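Local coordinates for protein putative surface-anchored fimbrial subunit (Corynebacterium diphtheriae, PDB 3HR6) that forms the shaft of a Gram-positive surface pilus as its major pilin, built of tandem Ig-like modules, at residues I7-L15 and L31-L41; R324-R332 and P345-T356. One frame throughout, in Å; residues are numbered along the deposited sequence.

In the fold
Contact 1 (I7-L15 with L31-L41) and contact 2 (R324-R332 with P345-T356) lie on opposite sides of the centre of an elongated chain, their centres about 60 Å apart and their nearest atoms about 43 Å apart, so neither touches the other. Both join stretches close in sequence. Contact 1 joins two strands of the N-terminal pilin module face to face through side chains, with a single backbone bridge at L12-K33; in contact 2 backbones pair along the edge of a four-stranded antiparallel sheet. Contact 1 is away from the metal site, whereas the side chain of I346 in contact 2 is about 10 Å from the bound calcium ion and about 4 Å from the side chain of its ligand Q158.

Contact 1: I7-L15 and L31-L41; sequences IAVHALMGL and LPKVDGMSFTL
V9 and F39 meet in a CH-pi contact: V9 CG1 lies 3.6 Å from the centroid of the F39 ring, only 8° off its normal. This branch stands anti to the backbone N (chi1 -176°), which carries it over the ring. A11 CB lies in the plane of the same ring, at its edge, and is 3.6 Å from M37 CB; a lone methyl suits so close an approach. Farther along, I7 CD1 touches L41 CD1 at 3.9 Å. Beyond A11 the backbones converge and bond directly. V34 N donates to A11 O (2.8 Å), and M13 N to P32 O (2.9 Å, 164°), flanking a single bridge between L12 and K33. Around it, L12 crosses L31 at about a right angle, and M13 CB packs on V34 CG2 at 3.6 Å. The extended K33 chain runs alongside H10, with NZ 3.6 Å from ND1, a proximity and not a bond: H10 ND1 donates to the G87 carbonyl and NE2 pairs with H136 ND1. Strands 5-13 and 38-44 face each other across an apolar interior, while the loop before strand 38-44 is bonded to the end of strand 5-13, consistent with a beta-sandwich in the N-terminal pilin D1 domain.

Contact 2: R324-R332 and P345-T356; sequences RTATFQLHR and PISLDGKQEFVT
A326 and T356 join one end of this pairing through a hydroxyl: A326 N donates to T356 OG1 at 3.0 Å in a nearly straight bond (170°), and the same OG1 donates to a water that bridges to R324 O. Threonine suits position 356, its OG1 accepting from backbone while its CG2 meets the edge of the F328 ring. A further bond here, from T325 OG1 to T356 O, is doubtful, because T325 has two conformers and in this one OG1 comes too close to V355 CG1.

Main-chain bonds carry the middle. T356 N donates to A326 O, and F328 and F354 form the hydrogen-bonded antiparallel pair, with F328 N to F354 O at 2.9 Å and F354 N to F328 O at 2.8 Å; T327 and V355 are the adjoining non-hydrogen-bonded pair. Strand 354-355 is thereby an edge strand of the four-stranded antiparallel sheet in an Ig-like module, next to strand 327-333, whose other neighbour, 391-398, includes the disulfide cysteine C393. F328 and F354 share the face directed to the interior, F328 touching I311 and F354 touching L364; T327 and V355 occupy the other.

At the far end I346 N donates to L330 O; the chain then turns back through a type I' turn, L348 to K351, with D349 and G350 at positive phi, and rejoins the pairing at E353-F354. Q329 NE2 reaches Q352 O at 3.0 Å from above the carbonyl plane. A second water links L330 N to the carbonyl oxygens of I346 and Q352, a bridge between the two segments.

A CH-pi contact and apolar packing complete this end. L330 CG meets I346 CD1 at 3.9 Å, and P345 CA makes the CH-pi contact over one face of the H331 ring, whose ND1 is hydrogen-bonded to D343.

Contact 1: I7-L15 and L31-L41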
loop_
_atom_site.group_PDB
_atom_site.type_symbol
_atom_site.label_atom_id
_atom_site.label_comp_id
_atom_site.label_asym_id
_atom_site.label_seq_id
_atom_site.Cartn_x
_atom_site.Cartn_y
_atom_site.Cartn_z
ATOM N N ILE A 7 -36.368 -0.657 5.286
ATOM C CA ILE A 7 -35.566 -1.317 4.256
ATOM C C ILE A 7 -34.334 -1.907 4.911
ATOM O O ILE A 7 -33.517 -1.192 5.491
ATOM C CB ILE A 7 -35.211 -0.369 3.096
ATOM C CG1 ILE A 7 -36.489 0.109 2.400
ATOM C CG2 ILE A 7 -34.318 -1.091 2.070
ATOM C CD1 ILE A 7 -36.334 1.410 1.671
ATOM N N ALA A 8 -34.205 -3.231 4.800
ATOM C CA ALA A 8 -33.052 -3.964 5.281
ATOM C C ALA A 8 -32.175 -4.264 4.070
ATOM O O ALA A 8 -32.585 -5.047 3.177
ATOM C CB ALA A 8 -33.518 -5.243 5.931
ATOM N N VAL A 9 -30.998 -3.644 4.024
ATOM C CA VAL A 9 -30.047 -3.873 2.942
ATOM C C VAL A 9 -29.051 -4.948 3.367
ATOM O O VAL A 9 -28.292 -4.762 4.307
ATOM C CB VAL A 9 -29.258 -2.593 2.557
ATOM C CG1 VAL A 9 -28.371 -2.873 1.370
ATOM C CG2 VAL A 9 -30.193 -1.426 2.262
ATOM N N HIS A 10 -29.014 -6.030 2.591
ATOM C CA HIS A 10 -28.029 -7.090 2.752
ATOM C C HIS A 10 -27.011 -7.041 1.613
ATOM O O HIS A 10 -27.347 -7.258 0.453
ATOM C CB HIS A 10 -28.741 -8.443 2.751
ATOM C CG HIS A 10 -29.852 -8.556 3.741
ATOM N ND1 HIS A 10 -29.631 -8.776 5.085
ATOM C CD2 HIS A 10 -31.192 -8.452 3.593
ATOM C CE1 HIS A 10 -30.791 -8.837 5.712
ATOM N NE2 HIS A 10 -31.754 -8.640 4.832
ATOM N N ALA A 11 -25.749 -6.817 1.944
ATOM C CA ALA A 11 -24.723 -6.638 0.965
ATOM C C ALA A 11 -24.121 -7.982 0.648
ATOM O O ALA A 11 -23.426 -8.554 1.470
ATOM C CB ALA A 11 -23.657 -5.694 1.518
ATOM N N LEU A 12 -24.420 -8.505 -0.535
ATOM C CA LEU A 12 -23.951 -9.827 -0.941
ATOM C C LEU A 12 -22.692 -9.744 -1.779
ATOM O O LEU A 12 -22.605 -8.920 -2.709
ATOM C CB LEU A 12 -25.048 -10.494 -1.770
ATOM C CG LEU A 12 -26.069 -11.259 -0.944
ATOM C CD1 LEU A 12 -26.504 -10.577 0.343
ATOM C CD2 LEU A 12 -27.226 -11.731 -1.829
ATOM N N MET A 13 -21.717 -10.592 -1.477
ATOM C CA MET A 13 -20.517 -10.709 -2.300
ATOM C C MET A 13 -20.719 -11.789 -3.359
ATOM O O MET A 13 -20.879 -12.972 -3.022
ATOM C CB MET A 13 -19.311 -11.064 -1.417
ATOM C CG MET A 13 -18.065 -11.382 -2.210
ATOM S SD MET A 13 -16.597 -11.553 -1.210
ATOM C CE MET A 13 -17.081 -12.928 -0.140
ATOM N N GLY A 14 -20.684 -11.414 -4.634
ATOM C CA GLY A 14 -20.816 -12.400 -5.713
ATOM C C GLY A 14 -21.307 -11.756 -6.984
ATOM O O GLY A 14 -21.499 -10.534 -7.025
ATOM N N LEU A 15 -21.487 -12.581 -8.013
ATOM C CA LEU A 15 -21.880 -12.106 -9.329
ATOM C C LEU A 15 -23.380 -12.330 -9.559
ATOM O O LEU A 15 -23.887 -13.412 -9.294
ATOM C CB LEU A 15 -21.040 -12.818 -10.386
ATOM C CG LEU A 15 -19.579 -12.380 -10.375
ATOM C CD1 LEU A 15 -18.684 -13.361 -11.177
ATOM C CD2 LEU A 15 -19.437 -10.953 -10.860
ATOM N N LEU A 31 -25.766 -16.034 -1.521
ATOM C CA LEU A 31 -24.433 -15.498 -1.501
ATOM C C LEU A 31 -24.091 -14.979 -0.115
ATOM O O LEU A 31 -24.982 -14.614 0.656
ATOM C CB LEU A 31 -24.282 -14.355 -2.504
ATOM C CG LEU A 31 -24.311 -14.779 -3.978
ATOM C CD1 LEU A 31 -24.407 -13.496 -4.830
ATOM C CD2 LEU A 31 -23.104 -15.604 -4.374
ATOM N N PRO A 32 -22.799 -14.954 0.210
ATOM C CA PRO A 32 -22.382 -14.472 1.530
ATOM C C PRO A 32 -22.718 -13.017 1.764
ATOM O O PRO A 32 -22.509 -12.182 0.859
ATOM C CB PRO A 32 -20.858 -14.645 1.474
ATOM C CG PRO A 32 -20.542 -14.749 0.027
ATOM C CD PRO A 32 -21.637 -15.442 -0.560
ATOM N N LYS A 33 -23.256 -12.703 2.944
ATOM C CA LYS A 33 -23.481 -11.307 3.341
ATOM C C LYS A 33 -22.166 -10.754 3.888
ATOM O O LYS A 33 -21.322 -11.506 4.403
ATOM C CB LYS A 33 -24.601 -11.171 4.378
ATOM C CG LYS A 33 -25.955 -11.669 3.893
ATOM C CD LYS A 33 -26.989 -11.560 4.965
ATOM C CE LYS A 33 -28.313 -12.206 4.584
ATOM N NZ LYS A 33 -29.166 -12.241 5.774
ATOM N N VAL A 34 -21.958 -9.462 3.732
ATOM C CA VAL A 34 -20.695 -8.846 4.097
ATOM C C VAL A 34 -20.969 -7.707 5.070
ATOM O O VAL A 34 -21.925 -6.935 4.909
ATOM C CB VAL A 34 -19.985 -8.327 2.837
ATOM C CG1 VAL A 34 -18.654 -7.589 3.170
ATOM C CG2 VAL A 34 -19.748 -9.488 1.841
ATOM N N ASP A 35 -20.160 -7.618 6.120
ATOM C CA ASP A 35 -20.273 -6.492 7.034
ATOM C C ASP A 35 -19.383 -5.335 6.617
ATOM O O ASP A 35 -18.477 -5.495 5.822
ATOM C CB ASP A 35 -19.991 -6.958 8.467
ATOM C CG ASP A 35 -21.124 -7.775 9.027
ATOM O OD1 ASP A 35 -22.293 -7.588 8.616
ATOM O OD2 ASP A 35 -20.863 -8.603 9.904
ATOM N N GLY A 36 -19.724 -4.148 7.125
ATOM C CA GLY A 36 -18.948 -2.951 6.885
ATOM C C GLY A 36 -19.191 -2.326 5.534
ATOM O O GLY A 36 -18.425 -1.482 5.104
ATOM N N MET A 37 -20.245 -2.775 4.836
ATOM C CA MET A 37 -20.559 -2.217 3.530
ATOM C C MET A 37 -21.450 -1.014 3.764
ATOM O O MET A 37 -22.419 -1.097 4.510
ATOM C CB MET A 37 -21.212 -3.264 2.632
ATOM C CG MET A 37 -20.302 -4.435 2.327
ATOM S SD MET A 37 -18.949 -3.995 1.243
ATOM C CE MET A 37 -17.531 -3.885 2.359
ATOM N N SER A 38 -21.115 0.096 3.107
ATOM C CA SER A 38 -21.697 1.390 3.415
ATOM C C SER A 38 -22.736 1.757 2.375
ATOM O O SER A 38 -22.471 1.715 1.179
ATOM C CB SER A 38 -20.593 2.451 3.451
ATOM O OG SER A 38 -21.181 3.729 3.629
ATOM N N PHE A 39 -23.929 2.109 2.846
ATOM C CA PHE A 39 -25.024 2.465 2.006
ATOM C C PHE A 39 -25.643 3.753 2.452
ATOM O O PHE A 39 -25.790 3.991 3.642
ATOM C CB PHE A 39 -26.096 1.388 2.061
ATOM C CG PHE A 39 -25.676 0.104 1.442
ATOM C CD1 PHE A 39 -25.924 -0.160 0.095
ATOM C CD2 PHE A 39 -25.057 -0.856 2.207
ATOM C CE1 PHE A 39 -25.515 -1.353 -0.479
ATOM C CE2 PHE A 39 -24.659 -2.034 1.658
ATOM C CZ PHE A 39 -24.890 -2.295 0.299
ATOM N N THR A 40 -26.036 4.560 1.478
ATOM C CA THR A 40 -26.879 5.702 1.737
ATOM C C THR A 40 -28.285 5.427 1.168
ATOM O O THR A 40 -28.447 4.973 0.020
ATOM C CB THR A 40 -26.260 6.977 1.154
ATOM O OG1 THR A 40 -24.972 7.175 1.743
ATOM C CG2 THR A 40 -27.131 8.194 1.432
ATOM N N LEU A 41 -29.287 5.692 2.003
ATOM C CA LEU A 41 -30.677 5.678 1.605
ATOM C C LEU A 41 -31.126 7.093 1.237
ATOM O O LEU A 41 -30.932 8.026 2.003
ATOM C CB LEU A 41 -31.549 5.107 2.727
ATOM C CG LEU A 41 -33.011 4.836 2.352
ATOM C CD1 LEU A 41 -33.148 3.622 1.400
ATOM C CD2 LEU A 41 -33.858 4.650 3.615
#

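Contact 2: R324-R332 and P345-T356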
loop_
_atom_site.group_PDB
_atom_site.type_symbol
_atom_site.label_atom_id
_atom_site.label_comp_id
_atom_site.label_asym_id
_atom_site.label_seq_id
_atom_site.Cartn_x
_atom_site.Cartn_y
_atom_site.Cartn_z
ATOM N N ARG A 324 44.734 12.116 16.594
ATOM C CA ARG A 324 44.672 10.673 16.350
ATOM C C ARG A 324 43.364 10.296 15.708
ATOM O O ARG A 324 42.296 10.557 16.265
ATOM C CB ARG A 324 44.852 9.898 17.647
ATOM C CG ARG A 324 46.175 10.150 18.325
ATOM C CD ARG A 324 46.379 9.325 19.572
ATOM N NE ARG A 324 45.502 9.745 20.671
ATOM C CZ ARG A 324 45.718 9.520 21.972
ATOM N NH1 ARG A 324 46.787 8.869 22.395
ATOM N NH2 ARG A 324 44.838 9.926 22.869
ATOM N N THR A 325 43.443 9.695 14.518
ATOM C CA THR A 325 42.259 9.179 13.875
ATOM C C THR A 325 42.584 7.896 13.120
ATOM O O THR A 325 43.738 7.632 12.762
ATOM C CB THR A 325 41.579 10.239 12.976
ATOM O OG1 THR A 325 40.349 9.721 12.480
ATOM C CG2 THR A 325 42.454 10.633 11.803
ATOM N N ALA A 326 41.564 7.061 12.950
ATOM C CA ALA A 326 41.685 5.845 12.186
ATOM C C ALA A 326 40.579 5.841 11.141
ATOM O O ALA A 326 39.554 6.527 11.301
ATOM C CB ALA A 326 41.592 4.611 13.081
ATOM N N THR A 327 40.794 5.061 10.085
ATOM C CA THR A 327 39.882 4.934 8.967
ATOM C C THR A 327 39.546 3.447 8.785
ATOM O O THR A 327 40.416 2.580 8.906
ATOM C CB THR A 327 40.507 5.523 7.677
ATOM O OG1 THR A 327 40.863 6.910 7.881
ATOM C CG2 THR A 327 39.567 5.343 6.441
ATOM N N PHE A 328 38.259 3.173 8.548
ATOM C CA PHE A 328 37.740 1.829 8.346
ATOM C C PHE A 328 36.908 1.777 7.089
ATOM O O PHE A 328 36.305 2.795 6.645
ATOM C CB PHE A 328 36.872 1.367 9.527
ATOM C CG PHE A 328 37.606 1.344 10.828
ATOM C CD1 PHE A 328 38.193 0.156 11.301
ATOM C CD2 PHE A 328 37.760 2.501 11.569
ATOM C CE1 PHE A 328 38.899 0.132 12.476
ATOM C CE2 PHE A 328 38.470 2.494 12.748
ATOM C CZ PHE A 328 39.036 1.303 13.230
ATOM N N GLN A 329 36.948 0.603 6.478
ATOM C CA GLN A 329 35.996 0.254 5.455
ATOM C C GLN A 329 35.175 -0.939 5.917
ATOM O O GLN A 329 35.628 -1.827 6.682
ATOM C CB GLN A 329 36.685 0.039 4.114
ATOM C CG GLN A 329 37.404 1.245 3.617
ATOM C CD GLN A 329 37.921 1.046 2.214
ATOM O OE1 GLN A 329 38.806 0.217 1.992
ATOM N NE2 GLN A 329 37.420 1.841 1.279
ATOM N N LEU A 330 33.929 -0.942 5.465
ATOM C CA LEU A 330 32.997 -2.024 5.785
ATOM C C LEU A 330 32.991 -3.059 4.652
ATOM O O LEU A 330 32.970 -2.716 3.485
ATOM C CB LEU A 330 31.606 -1.462 6.047
ATOM C CG LEU A 330 30.517 -2.459 6.505
ATOM C CD1 LEU A 330 30.829 -3.013 7.886
ATOM C CD2 LEU A 330 29.131 -1.763 6.464
ATOM N N HIS A 331 33.022 -4.325 5.040
ATOM C CA HIS A 331 33.188 -5.447 4.145
ATOM C C HIS A 331 32.304 -6.579 4.606
ATOM O O HIS A 331 31.673 -6.500 5.650
ATOM C CB HIS A 331 34.631 -5.932 4.176
ATOM C CG HIS A 331 35.569 -5.110 3.347
ATOM N ND1 HIS A 331 35.637 -5.230 1.975
ATOM C CD2 HIS A 331 36.501 -4.191 3.693
ATOM C CE1 HIS A 331 36.583 -4.431 1.512
ATOM N NE2 HIS A 331 37.119 -3.779 2.533
ATOM N N ARG A 332 32.263 -7.632 3.809
ATOM C CA ARG A 332 31.675 -8.900 4.144
ATOM C C ARG A 332 32.802 -9.932 4.294
ATOM O O ARG A 332 33.804 -9.875 3.564
ATOM C CB ARG A 332 30.713 -9.376 3.061
ATOM C CG ARG A 332 29.506 -8.460 2.854
ATOM C CD ARG A 332 28.559 -8.560 4.012
ATOM N NE ARG A 332 27.949 -9.870 4.144
ATOM C CZ ARG A 332 27.044 -10.239 5.052
ATOM N NH1 ARG A 332 26.612 -9.356 5.959
ATOM N NH2 ARG A 332 26.585 -11.499 5.044
ATOM N N PRO A 345 34.538 -2.505 -0.781
ATOM C CA PRO A 345 34.071 -1.734 0.349
ATOM C C PRO A 345 32.596 -1.429 0.165
ATOM O O PRO A 345 32.123 -1.248 -0.988
ATOM C CB PRO A 345 34.890 -0.453 0.268
ATOM C CG PRO A 345 36.058 -0.811 -0.568
ATOM C CD PRO A 345 35.553 -1.768 -1.553
ATOM N N ILE A 346 31.887 -1.418 1.270
ATOM C CA ILE A 346 30.467 -1.126 1.253
ATOM C C ILE A 346 30.283 0.360 1.301
ATOM O O ILE A 346 30.906 1.052 2.118
ATOM C CB ILE A 346 29.749 -1.885 2.403
ATOM C CG1 ILE A 346 29.816 -3.371 2.086
ATOM C CG2 ILE A 346 28.316 -1.365 2.606
ATOM C CD1 ILE A 346 29.447 -4.297 3.242
ATOM N N SER A 347 29.423 0.866 0.414
ATOM C CA SER A 347 29.123 2.291 0.344
ATOM C C SER A 347 27.837 2.607 1.105
ATOM O O SER A 347 26.834 1.909 0.967
ATOM C CB SER A 347 29.009 2.712 -1.136
ATOM O OG SER A 347 28.750 4.071 -1.254
ATOM N N LEU A 348 27.875 3.651 1.921
ATOM C CA LEU A 348 26.692 4.112 2.664
ATOM C C LEU A 348 26.577 5.613 2.469
ATOM O O LEU A 348 27.469 6.376 2.846
ATOM C CB LEU A 348 26.764 3.848 4.189
ATOM C CG LEU A 348 27.026 2.409 4.562
ATOM C CD1 LEU A 348 27.350 2.191 6.067
ATOM C CD2 LEU A 348 25.800 1.511 4.143
ATOM N N ASP A 349 25.447 6.022 1.912
ATOM C CA ASP A 349 25.198 7.400 1.534
ATOM C C ASP A 349 26.380 8.020 0.772
ATOM O O ASP A 349 26.791 9.129 1.069
ATOM C CB ASP A 349 24.853 8.201 2.801
ATOM C CG ASP A 349 23.963 9.376 2.518
ATOM O OD1 ASP A 349 23.519 9.555 1.388
ATOM O OD2 ASP A 349 23.717 10.161 3.443
ATOM N N GLY A 350 26.906 7.272 -0.218
ATOM C CA GLY A 350 28.017 7.719 -1.046
ATOM C C GLY A 350 29.375 7.783 -0.364
ATOM O O GLY A 350 30.324 8.368 -0.930
ATOM N N LYS A 351 29.505 7.202 0.840
ATOM C CA LYS A 351 30.811 7.162 1.477
ATOM C C LYS A 351 31.247 5.730 1.515
ATOM O O LYS A 351 30.437 4.878 1.802
ATOM C CB LYS A 351 30.734 7.712 2.913
ATOM C CG LYS A 351 30.215 9.114 3.020
ATOM C CD LYS A 351 31.133 10.103 2.334
ATOM C CE LYS A 351 30.793 11.523 2.730
ATOM N NZ LYS A 351 31.901 12.417 2.384
ATOM N N GLN A 352 32.534 5.475 1.262
ATOM C CA GLN A 352 33.103 4.152 1.202
ATOM C C GLN A 352 34.191 3.925 2.260
ATOM O O GLN A 352 34.813 2.851 2.292
ATOM C CB GLN A 352 33.681 3.962 -0.206
ATOM C CG GLN A 352 32.631 3.955 -1.329
ATOM C CD GLN A 352 32.243 5.340 -1.856
ATOM O OE1 GLN A 352 33.098 6.195 -2.138
ATOM N NE2 GLN A 352 30.951 5.551 -2.030
ATOM N N GLU A 353 34.440 4.940 3.074
ATOM C CA GLU A 353 35.316 4.796 4.246
ATOM C C GLU A 353 34.806 5.688 5.360
ATOM O O GLU A 353 34.009 6.595 5.140
ATOM C CB GLU A 353 36.786 5.103 3.916
ATOM C CG GLU A 353 37.026 6.552 3.675
ATOM C CD GLU A 353 38.458 6.907 3.327
ATOM O OE1 GLU A 353 39.206 6.051 2.830
ATOM O OE2 GLU A 353 38.820 8.089 3.531
ATOM N N PHE A 354 35.219 5.381 6.570
ATOM C CA PHE A 354 34.669 5.994 7.749
ATOM C C PHE A 354 35.811 6.327 8.697
ATOM O O PHE A 354 36.598 5.440 9.061
ATOM C CB PHE A 354 33.639 5.052 8.366
ATOM C CG PHE A 354 32.627 4.628 7.384
ATOM C CD1 PHE A 354 31.534 5.463 7.113
ATOM C CD2 PHE A 354 32.820 3.486 6.619
ATOM C CE1 PHE A 354 30.623 5.092 6.112
ATOM C CE2 PHE A 354 31.918 3.143 5.628
ATOM C CZ PHE A 354 30.817 3.955 5.396
ATOM N N VAL A 355 35.905 7.603 9.020
ATOM C CA VAL A 355 36.978 8.131 9.850
ATOM C C VAL A 355 36.484 8.467 11.246
ATOM O O VAL A 355 35.398 9.061 11.449
ATOM C CB VAL A 355 37.630 9.326 9.177
ATOM C CG1 VAL A 355 38.784 9.841 9.995
ATOM C CG2 VAL A 355 38.115 8.873 7.794
ATOM N N THR A 356 37.237 7.989 12.209
ATOM C CA THR A 356 36.891 8.257 13.596
ATOM C C THR A 356 37.108 9.710 13.950
ATOM O O THR A 356 38.076 10.373 13.520
ATOM C CB THR A 356 37.637 7.316 14.561
ATOM O OG1 THR A 356 39.041 7.511 14.451
ATOM C CG2 THR A 356 37.331 5.864 14.260
HETATM O O HOH W 1 39.799 9.234 16.256
HETATM O O HOH W 2 33.332 0.774 3.344
#